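Local atomic coordinates of novel protein similar to vertebrate potassium voltage-gated channel, subfamily H (Eag-related) family (Danio rerio, PDB entry 3UKT), a protein that probably forms the pore of a voltage-gated, delayed-rectifier potassium channel, represented here by its cytoplasmic C-linker and cyclic nucleotide-binding homology domain. Residues V135-G140 / L200-R205; K75-L80 / D169-S174; R11-T16 / K99-A104. All blocks are in the same frame, centred on the assembly; numbering follows the deposited sequence.

Contact 1. Residues V135-G140 / L200-R205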
loop_
_atom_site.group_PDB
_atom_site.type_symbol
_atom_site.label_atom_id
_atom_site.label_comp_id
_atom_site.label_asym_id
_atom_site.label_seq_id
_atom_site.Cartn_x
_atom_site.Cartn_y
_atom_site.Cartn_z
ATOM N N VAL A 135 21.809 13.823 19.833
ATOM C CA VAL A 135 21.191 12.615 20.370
ATOM C C VAL A 135 20.265 12.887 21.549
ATOM O O VAL A 135 20.717 13.110 22.671
ATOM C CB VAL A 135 22.248 11.611 20.840
ATOM C CG1 VAL A 135 21.596 10.535 21.697
ATOM C CG2 VAL A 135 22.991 11.011 19.644
ATOM N N LEU A 136 18.964 12.843 21.297
ATOM C CA LEU A 136 17.988 13.013 22.357
ATOM C C LEU A 136 17.794 11.741 23.174
ATOM O O LEU A 136 17.372 11.804 24.328
ATOM C CB LEU A 136 16.642 13.428 21.770
ATOM C CG LEU A 136 16.687 14.556 20.738
ATOM C CD1 LEU A 136 15.274 14.955 20.325
ATOM C CD2 LEU A 136 17.459 15.756 21.277
ATOM N N ALA A 137 18.095 10.590 22.578
ATOM C CA ALA A 137 17.702 9.315 23.176
ATOM C C ALA A 137 18.293 8.097 22.489
ATOM O O ALA A 137 18.601 8.130 21.301
ATOM C CB ALA A 137 16.170 9.188 23.192
ATOM N N ILE A 138 18.415 7.017 23.258
ATOM C CA ILE A 138 18.810 5.721 22.749
ATOM C C ILE A 138 17.686 4.732 23.042
ATOM O O ILE A 138 17.242 4.606 24.181
ATOM C CB ILE A 138 20.070 5.216 23.449
ATOM C CG1 ILE A 138 21.205 6.228 23.300
ATOM C CG2 ILE A 138 20.475 3.857 22.903
ATOM C CD1 ILE A 138 21.883 6.200 21.959
ATOM N N LEU A 139 17.236 4.023 22.013
ATOM C CA LEU A 139 16.166 3.052 22.165
ATOM C C LEU A 139 16.693 1.629 22.024
ATOM O O LEU A 139 17.619 1.364 21.247
ATOM C CB LEU A 139 15.071 3.302 21.117
ATOM C CG LEU A 139 14.565 4.741 21.043
ATOM C CD1 LEU A 139 13.647 4.954 19.853
ATOM C CD2 LEU A 139 13.879 5.143 22.339
ATOM N N GLY A 140 16.102 0.710 22.776
ATOM C CA GLY A 140 16.422 -0.697 22.617
ATOM C C GLY A 140 15.204 -1.587 22.817
ATOM O O GLY A 140 14.054 -1.110 22.908
ATOM N N LEU A 200 4.614 4.883 25.616
ATOM C CA LEU A 200 5.396 5.478 24.536
ATOM C C LEU A 200 6.807 5.810 25.030
ATOM O O LEU A 200 6.991 6.718 25.842
ATOM C CB LEU A 200 4.704 6.748 24.044
ATOM C CG LEU A 200 4.866 7.225 22.602
ATOM C CD1 LEU A 200 4.554 6.113 21.617
ATOM C CD2 LEU A 200 3.944 8.408 22.372
ATOM N N THR A 201 7.800 5.065 24.555
ATOM C CA THR A 201 9.164 5.303 24.986
ATOM C C THR A 201 9.652 6.658 24.505
ATOM O O THR A 201 10.402 7.337 25.200
ATOM C CB THR A 201 10.131 4.229 24.480
ATOM O OG1 THR A 201 9.637 2.922 24.824
ATOM C CG2 THR A 201 11.531 4.451 25.096
ATOM N N TYR A 202 9.227 7.050 23.311
ATOM C CA TYR A 202 9.564 8.384 22.792
ATOM C C TYR A 202 8.474 8.942 21.890
ATOM O O TYR A 202 7.914 8.231 21.046
ATOM C CB TYR A 202 10.907 8.388 22.046
ATOM C CG TYR A 202 11.247 9.731 21.433
ATOM C CD1 TYR A 202 12.095 10.621 22.088
ATOM C CD2 TYR A 202 10.714 10.112 20.202
ATOM C CE1 TYR A 202 12.403 11.854 21.533
ATOM C CE2 TYR A 202 11.020 11.337 19.638
ATOM C CZ TYR A 202 11.865 12.205 20.308
ATOM O OH TYR A 202 12.173 13.426 19.755
ATOM N N ASN A 203 8.192 10.227 22.064
ATOM C CA ASN A 203 7.081 10.854 21.355
ATOM C C ASN A 203 7.570 11.707 20.196
ATOM O O ASN A 203 8.323 12.656 20.391
ATOM C CB ASN A 203 6.219 11.686 22.311
ATOM C CG ASN A 203 4.894 12.094 21.688
ATOM O OD1 ASN A 203 4.722 12.021 20.475
ATOM N ND2 ASN A 203 3.952 12.526 22.518
ATOM N N LEU A 204 7.140 11.364 18.987
ATOM C CA LEU A 204 7.632 12.055 17.803
ATOM C C LEU A 204 6.787 13.251 17.429
ATOM O O LEU A 204 7.139 14.001 16.518
ATOM C CB LEU A 204 7.705 11.086 16.629
ATOM C CG LEU A 204 8.985 10.255 16.652
ATOM C CD1 LEU A 204 8.730 8.855 16.167
ATOM C CD2 LEU A 204 10.081 10.942 15.835
ATOM N N ARG A 205 5.671 13.428 18.130
ATOM C CA ARG A 205 4.748 14.503 17.793
ATOM C C ARG A 205 5.366 15.874 18.043
ATOM O O ARG A 205 5.560 16.284 19.190
ATOM C CB ARG A 205 3.422 14.380 18.546
ATOM C CG ARG A 205 2.366 15.367 18.046
ATOM C CD ARG A 205 0.968 15.034 18.549
ATOM N NE ARG A 205 0.884 15.136 19.998
ATOM C CZ ARG A 205 0.332 16.157 20.645
ATOM N NH1 ARG A 205 -0.200 17.168 19.966
ATOM N NH2 ARG A 205 0.306 16.168 21.973
#
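Leu-136, Ala-137 and Leu-139 pack on Tyr-202 and Thr-201 through mostly apolar contacts. At one end, the methyl CD1 of Leu-136 lies 3.5 Å from the phenol oxygen OH of Tyr-202, the two side chains meeting at a slant. Midway, the methyl CB of Ala-137 stands 4.5 Å from CD1 of the Tyr-202 ring, again at a slant to the ring plane. At the other end Leu-139 and Thr-201 run past each other in opposite directions, so that Leu-139 CD2 reaches Thr-201 CG2 at 3.7 Å; the same CD2 lies 4.4 Å from Tyr-202 CB. Tyr-202 reaches the strand because its CG is anti to the backbone N (chi1 177°). Both hydroxyls have partners beyond these residues: Tyr-202 OH bonds to Asn-159 OD1, and Thr-201 OG1 to Leu-144 N. Further along, Asn-203 OD1 accepts from Arg-205 N at 2.9 Å, an Asx turn, while Asp-148 holds both Asn-203 ND2 and Arg-205 NE. Leu-136 and Ala-137 lie opposite Val-129 in a classic beta bulge, which lets these consecutive residues both turn toward Tyr-202. As in other KCNH channels, the segment with Tyr-202 and Leu-204 probably acts as an intrinsic ligand in the pocket that binds nucleotide in relatives. Strand 202-203 follows helix 186-199 and runs parallel to strand 144-146, while strand 134-139 forms an outer edge of the other sheet beside strand 127-131.

Contact 2. Residues K75-L80 / D169-S174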
loop_
_atom_site.group_PDB
_atom_site.type_symbol
_atom_site.label_atom_id
_atom_site.label_comp_id
_atom_site.label_asym_id
_atom_site.label_seq_id
_atom_site.Cartn_x
_atom_site.Cartn_y
_atom_site.Cartn_z
ATOM N N LYS A 75 2.788 -11.807 18.718
ATOM C CA LYS A 75 3.590 -10.646 18.366
ATOM C C LYS A 75 4.050 -9.913 19.610
ATOM O O LYS A 75 3.236 -9.583 20.470
ATOM C CB LYS A 75 2.767 -9.710 17.477
ATOM C CG LYS A 75 2.385 -10.318 16.162
ATOM C CD LYS A 75 3.647 -10.669 15.402
ATOM C CE LYS A 75 3.324 -11.038 13.973
ATOM N NZ LYS A 75 4.598 -11.313 13.267
ATOM N N GLU A 76 5.354 -9.662 19.697
ATOM C CA GLU A 76 5.938 -8.942 20.834
ATOM C C GLU A 76 5.287 -7.563 21.067
ATOM O O GLU A 76 4.974 -7.194 22.197
ATOM C CB GLU A 76 7.452 -8.799 20.664
ATOM C CG GLU A 76 8.266 -10.096 20.851
ATOM C CD GLU A 76 8.148 -11.106 19.697
ATOM O OE1 GLU A 76 7.584 -10.791 18.611
ATOM O OE2 GLU A 76 8.630 -12.245 19.894
ATOM N N LEU A 77 5.072 -6.814 19.988
ATOM C CA LEU A 77 4.376 -5.536 20.078
ATOM C C LEU A 77 3.151 -5.676 20.982
ATOM O O LEU A 77 2.918 -4.842 21.847
ATOM C CB LEU A 77 3.982 -5.035 18.683
ATOM C CG LEU A 77 3.528 -3.572 18.522
ATOM C CD1 LEU A 77 3.562 -3.116 17.070
ATOM C CD2 LEU A 77 2.151 -3.367 19.054
ATOM N N LEU A 78 2.397 -6.758 20.813
ATOM C CA LEU A 78 1.111 -6.871 21.500
ATOM C C LEU A 78 1.220 -7.352 22.933
ATOM O O LEU A 78 0.196 -7.515 23.604
ATOM C CB LEU A 78 0.127 -7.755 20.716
ATOM C CG LEU A 78 -0.301 -7.140 19.386
ATOM C CD1 LEU A 78 -1.289 -8.027 18.624
ATOM C CD2 LEU A 78 -0.899 -5.770 19.631
ATOM N N GLN A 79 2.449 -7.578 23.400
ATOM C CA GLN A 79 2.677 -8.003 24.787
ATOM C C GLN A 79 2.832 -6.853 25.765
ATOM O O GLN A 79 2.784 -7.068 26.964
ATOM C CB GLN A 79 3.873 -8.948 24.891
ATOM C CG GLN A 79 3.602 -10.319 24.294
ATOM C CD GLN A 79 4.867 -11.149 24.097
ATOM O OE1 GLN A 79 5.831 -11.033 24.862
ATOM N NE2 GLN A 79 4.868 -11.987 23.059
ATOM N N LEU A 80 3.017 -5.636 25.264
ATOM C CA LEU A 80 3.112 -4.454 26.130
ATOM C C LEU A 80 1.889 -4.289 27.022
ATOM O O LEU A 80 0.782 -4.681 26.633
ATOM C CB LEU A 80 3.257 -3.183 25.290
ATOM C CG LEU A 80 4.526 -3.132 24.448
ATOM C CD1 LEU A 80 4.462 -2.012 23.432
ATOM C CD2 LEU A 80 5.769 -3.002 25.356
ATOM N N ASP A 169 15.600 -5.342 14.546
ATOM C CA ASP A 169 14.362 -5.949 14.082
ATOM C C ASP A 169 13.188 -5.177 14.698
ATOM O O ASP A 169 13.124 -4.977 15.916
ATOM C CB ASP A 169 14.310 -7.431 14.441
ATOM C CG ASP A 169 13.223 -8.172 13.676
ATOM O OD1 ASP A 169 12.850 -7.741 12.550
ATOM O OD2 ASP A 169 12.726 -9.190 14.203
ATOM N N LEU A 170 12.284 -4.716 13.841
ATOM C CA LEU A 170 11.187 -3.853 14.263
ATOM C C LEU A 170 9.879 -4.481 13.892
ATOM O O LEU A 170 9.789 -5.181 12.869
ATOM C CB LEU A 170 11.257 -2.515 13.538
ATOM C CG LEU A 170 12.604 -1.797 13.643
ATOM C CD1 LEU A 170 12.850 -0.983 12.394
ATOM C CD2 LEU A 170 12.641 -0.924 14.868
ATOM N N GLN A 171 8.859 -4.234 14.712
ATOM C CA GLN A 171 7.487 -4.522 14.319
ATOM C C GLN A 171 6.765 -3.212 14.215
ATOM O O GLN A 171 7.154 -2.237 14.859
ATOM C CB GLN A 171 6.788 -5.395 15.364
ATOM C CG GLN A 171 7.113 -6.849 15.235
ATOM C CD GLN A 171 6.672 -7.643 16.444
ATOM O OE1 GLN A 171 5.847 -7.183 17.251
ATOM N NE2 GLN A 171 7.250 -8.831 16.601
ATOM N N TYR A 172 5.711 -3.171 13.417
ATOM C CA TYR A 172 4.921 -1.957 13.346
ATOM C C TYR A 172 3.492 -2.203 12.886
ATOM O O TYR A 172 3.156 -3.277 12.372
ATOM C CB TYR A 172 5.599 -0.949 12.439
ATOM C CG TYR A 172 5.662 -1.351 10.970
ATOM C CD1 TYR A 172 4.610 -1.056 10.084
ATOM C CD2 TYR A 172 6.793 -1.981 10.461
ATOM C CE1 TYR A 172 4.690 -1.422 8.739
ATOM C CE2 TYR A 172 6.879 -2.359 9.137
ATOM C CZ TYR A 172 5.854 -2.072 8.276
ATOM O OH TYR A 172 6.007 -2.471 6.957
ATOM N N ILE A 173 2.661 -1.188 13.069
ATOM C CA ILE A 173 1.280 -1.178 12.568
ATOM C C ILE A 173 1.069 0.194 11.971
ATOM O O ILE A 173 1.360 1.201 12.612
ATOM C CB ILE A 173 0.273 -1.300 13.739
ATOM C CG1 ILE A 173 0.641 -2.473 14.644
ATOM C CG2 ILE A 173 -1.145 -1.406 13.226
ATOM C CD1 ILE A 173 -0.553 -3.052 15.443
ATOM N N SER A 174 0.596 0.266 10.736
ATOM C CA SER A 174 0.381 1.577 10.139
ATOM C C SER A 174 -0.697 2.269 10.936
ATOM O O SER A 174 -1.562 1.602 11.505
ATOM C CB SER A 174 -0.065 1.443 8.690
ATOM O OG SER A 174 -1.287 0.753 8.626
#
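The Gln-171 amide and the Glu-76 carboxylate meet with their planes 54° apart, and the two side chains cross at about a right angle. The amide uses both its nitrogen and its oxygen. Its NE2 donates to Glu-76 OE1 at 2.8 Å, with the acceptor close to the amide plane; on the carboxylate the donor arrives on the anti side, somewhat out of plane. Its oxygen, OE1, accepts from the backbone Leu-77 N at 2.9 Å (N-H...O angle 162°), the donor being tilted from the carbonyl plane. One bond at the nitrogen and one at the oxygen distinguish the two and fix the amide's flip. Leu-77 CB lies close to Gln-171 OE1, at 3.2 Å, and Lys-75 CB is more distant at 4.0 Å. The glutamine reaches this far because its chain is extended beyond CG (chi2 167°).

Strand 168-174 belongs to the beta roll of the cyclic nucleotide-binding homology domain, and the residues it meets form a turn between helices 63-71 and 88-95. Gln-79 N bonds to Glu-76 O at 2.8 Å and Leu-78 N to Lys-75 O at 3.0 Å, spacings of three residues that match the 3-10 segment 77-79. The turn presents Leu-77 N to the Gln-171 side chain. Past the polar pair, Leu-77 CD1 packs on Ile-173 CG1 at 3.9 Å, and Phe-121 of strand 118-122 touches Glu-76, Leu-77 and Gln-171. Tyr-172 points away from the turn and bonds through OH to Asp-53 N. Lys-75 directs NZ to His-28 NE2 of the second subunit, a hydrogen bond between chains.

Contact 3. Residues R11-T16 / K99-A104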
loop_
_atom_site.group_PDB
_atom_site.type_symbol
_atom_site.label_atom_id
_atom_site.label_comp_id
_atom_site.label_asym_id
_atom_site.label_seq_id
_atom_site.Cartn_x
_atom_site.Cartn_y
_atom_site.Cartn_z
ATOM N N ARG A 11 12.603 -10.143 4.745
ATOM C CA ARG A 11 12.948 -9.539 6.054
ATOM C C ARG A 11 13.180 -8.028 6.135
ATOM O O ARG A 11 12.895 -7.404 7.155
ATOM C CB ARG A 11 14.188 -10.213 6.633
ATOM C CG ARG A 11 14.060 -11.687 6.823
ATOM C CD ARG A 11 13.323 -11.993 8.098
ATOM N NE ARG A 11 13.388 -13.415 8.390
ATOM C CZ ARG A 11 13.053 -13.948 9.556
ATOM N NH1 ARG A 11 12.623 -13.170 10.537
ATOM N NH2 ARG A 11 13.150 -15.258 9.733
ATOM N N SER A 12 13.747 -7.455 5.084
ATOM C CA SER A 12 14.140 -6.061 5.124
ATOM C C SER A 12 13.365 -5.246 4.095
ATOM O O SER A 12 13.433 -5.523 2.903
ATOM C CB SER A 12 15.640 -5.950 4.879
ATOM O OG SER A 12 15.971 -4.671 4.367
ATOM N N LEU A 13 12.626 -4.240 4.550
ATOM C CA LEU A 13 11.934 -3.350 3.615
ATOM C C LEU A 13 12.902 -2.719 2.639
ATOM O O LEU A 13 12.598 -2.587 1.454
ATOM C CB LEU A 13 11.208 -2.232 4.356
ATOM C CG LEU A 13 9.784 -2.506 4.821
ATOM C CD1 LEU A 13 9.400 -1.503 5.903
ATOM C CD2 LEU A 13 8.820 -2.457 3.633
ATOM N N TYR A 14 14.065 -2.308 3.145
ATOM C CA TYR A 14 15.038 -1.645 2.306
ATOM C C TYR A 14 15.408 -2.516 1.112
ATOM O O TYR A 14 15.446 -2.054 -0.016
ATOM C CB TYR A 14 16.270 -1.254 3.120
ATOM C CG TYR A 14 17.417 -0.742 2.283
ATOM C CD1 TYR A 14 17.382 0.532 1.708
ATOM C CD2 TYR A 14 18.545 -1.528 2.074
ATOM C CE1 TYR A 14 18.440 1.006 0.941
ATOM C CE2 TYR A 14 19.609 -1.067 1.305
ATOM C CZ TYR A 14 19.554 0.198 0.740
ATOM O OH TYR A 14 20.620 0.642 -0.022
ATOM N N HIS A 15 15.662 -3.787 1.336
ATOM C CA HIS A 15 16.060 -4.627 0.216
ATOM C C HIS A 15 14.876 -4.957 -0.684
ATOM O O HIS A 15 15.013 -4.998 -1.898
ATOM C CB HIS A 15 16.818 -5.875 0.703
ATOM C CG HIS A 15 18.093 -5.531 1.409
ATOM N ND1 HIS A 15 19.300 -5.426 0.746
ATOM C CD2 HIS A 15 18.335 -5.179 2.692
ATOM C CE1 HIS A 15 20.237 -5.065 1.605
ATOM N NE2 HIS A 15 19.683 -4.907 2.791
ATOM N N THR A 16 13.711 -5.164 -0.088
ATOM C CA THR A 16 12.487 -5.379 -0.859
ATOM C C THR A 16 12.162 -4.188 -1.754
ATOM O O THR A 16 11.916 -4.340 -2.951
ATOM C CB THR A 16 11.283 -5.692 0.053
ATOM O OG1 THR A 16 11.568 -6.869 0.823
ATOM C CG2 THR A 16 10.021 -5.946 -0.790
ATOM N N LYS A 99 3.312 -5.695 10.837
ATOM C CA LYS A 99 4.395 -6.041 9.926
ATOM C C LYS A 99 5.744 -6.031 10.658
ATOM O O LYS A 99 5.846 -5.588 11.821
ATOM C CB LYS A 99 4.469 -5.000 8.807
ATOM C CG LYS A 99 3.184 -4.736 8.058
ATOM C CD LYS A 99 2.796 -5.926 7.239
ATOM C CE LYS A 99 1.652 -5.563 6.308
ATOM N NZ LYS A 99 1.398 -6.757 5.435
ATOM N N THR A 100 6.791 -6.462 9.952
ATOM C CA THR A 100 8.166 -6.400 10.470
ATOM C C THR A 100 9.189 -5.887 9.424
ATOM O O THR A 100 8.954 -5.966 8.221
ATOM C CB THR A 100 8.638 -7.794 10.947
ATOM O OG1 THR A 100 8.646 -8.672 9.824
ATOM C CG2 THR A 100 7.692 -8.375 11.983
ATOM N N SER A 101 10.321 -5.369 9.900
ATOM C CA SER A 101 11.469 -5.087 9.050
ATOM C C SER A 101 12.760 -5.124 9.868
ATOM O O SER A 101 12.770 -4.723 11.040
ATOM C CB SER A 101 11.337 -3.708 8.400
ATOM O OG SER A 101 12.357 -3.502 7.429
ATOM N N PHE A 102 13.832 -5.612 9.246
ATOM C CA PHE A 102 15.173 -5.488 9.786
ATOM C C PHE A 102 15.698 -4.124 9.395
ATOM O O PHE A 102 15.322 -3.596 8.364
ATOM C CB PHE A 102 16.117 -6.542 9.199
ATOM C CG PHE A 102 15.866 -7.931 9.696
ATOM C CD1 PHE A 102 16.638 -8.987 9.244
ATOM C CD2 PHE A 102 14.861 -8.191 10.619
ATOM C CE1 PHE A 102 16.412 -10.282 9.701
ATOM C CE2 PHE A 102 14.636 -9.478 11.086
ATOM C CZ PHE A 102 15.409 -10.527 10.624
ATOM N N CYS A 103 16.563 -3.570 10.234
ATOM C CA CYS A 103 17.266 -2.338 9.943
ATOM C C CYS A 103 18.738 -2.538 10.168
ATOM O O CYS A 103 19.149 -3.174 11.131
ATOM C CB CYS A 103 16.812 -1.229 10.871
ATOM S SG CYS A 103 15.306 -0.514 10.344
ATOM N N ALA A 104 19.527 -1.966 9.276
ATOM C CA ALA A 104 20.974 -2.093 9.314
ATOM C C ALA A 104 21.501 -0.840 9.998
ATOM O O ALA A 104 20.818 0.196 9.998
ATOM C CB ALA A 104 21.504 -2.204 7.888
HETATM O O HOH W 1 11.614 -8.574 9.367
HETATM O O HOH W 2 14.839 -1.958 6.010
#
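Arg-11 starts over one face of the Phe-102 ring and runs out past its CZ end. Its CB sits above the face, 3.9 Å from the centroid and 19° off the ring normal, a CH-pi contact. Its CG comes next, 4.0 Å from Phe-102 CE1, and after the bend at chi2 the CD lies 3.6 Å from Phe-102 CZ. At the tip the guanidinium meets the same CZ obliquely, NH1 of Arg-11 being 3.8 Å from it and the guanidinium and ring planes 30° apart. The backbones lock this pair: Phe-102 N donates to Arg-11 O at 2.9 Å, and a water that also bonds to Thr-100 OG1 donates to the same carbonyl oxygen.

This contact sets the start of helix 13-27, at the head of the C-linker, against strand 99-103, an outer strand of the beta roll. The strand also binds amides of the first helical turn. Leu-13 N donates almost straight (171°) to Ser-101 OG at 3.0 Å, and that hydroxyl gives its own proton to Phe-102 O at 3.1 Å. Ser-12, the N-cap, accepts on OG from His-15 N at 3.2 Å. Between them, Tyr-14 N donates to a second water, which in turn donates to Phe-102 O, so three successive amides of the first turn are satisfied by different acceptors. Leu-13 rests its CG and CD1 against Ser-101 CB and also touches Trp-46 and Val-48, while the Tyr-14 ring meets Trp-46 edge-to-face.

Overall arrangement
From the N terminus, residues 11-16 come first and meet strand 99-103, 83 residues further on; contact 3 closes a long loop that contains helices, among them those of the C-linker and helix 88-95, but no strand. Contact 2 opens inside that loop at 75-80 and closes beyond it at 169-174, crossing contact 3. Contact 1 opens at 135-140, after contact 3 has closed, and ends at 200-205, crossing contact 2 in turn. Contacts 2 and 3 adjoin: strands 99-103 and 168-174 are antiparallel neighbours, with Leu-170 N 2.8 Å from Ser-101 O. Contact 1 stands apart, its centre about 20 Å from that of contact 3, and joins the chain's last strand to the second sheet.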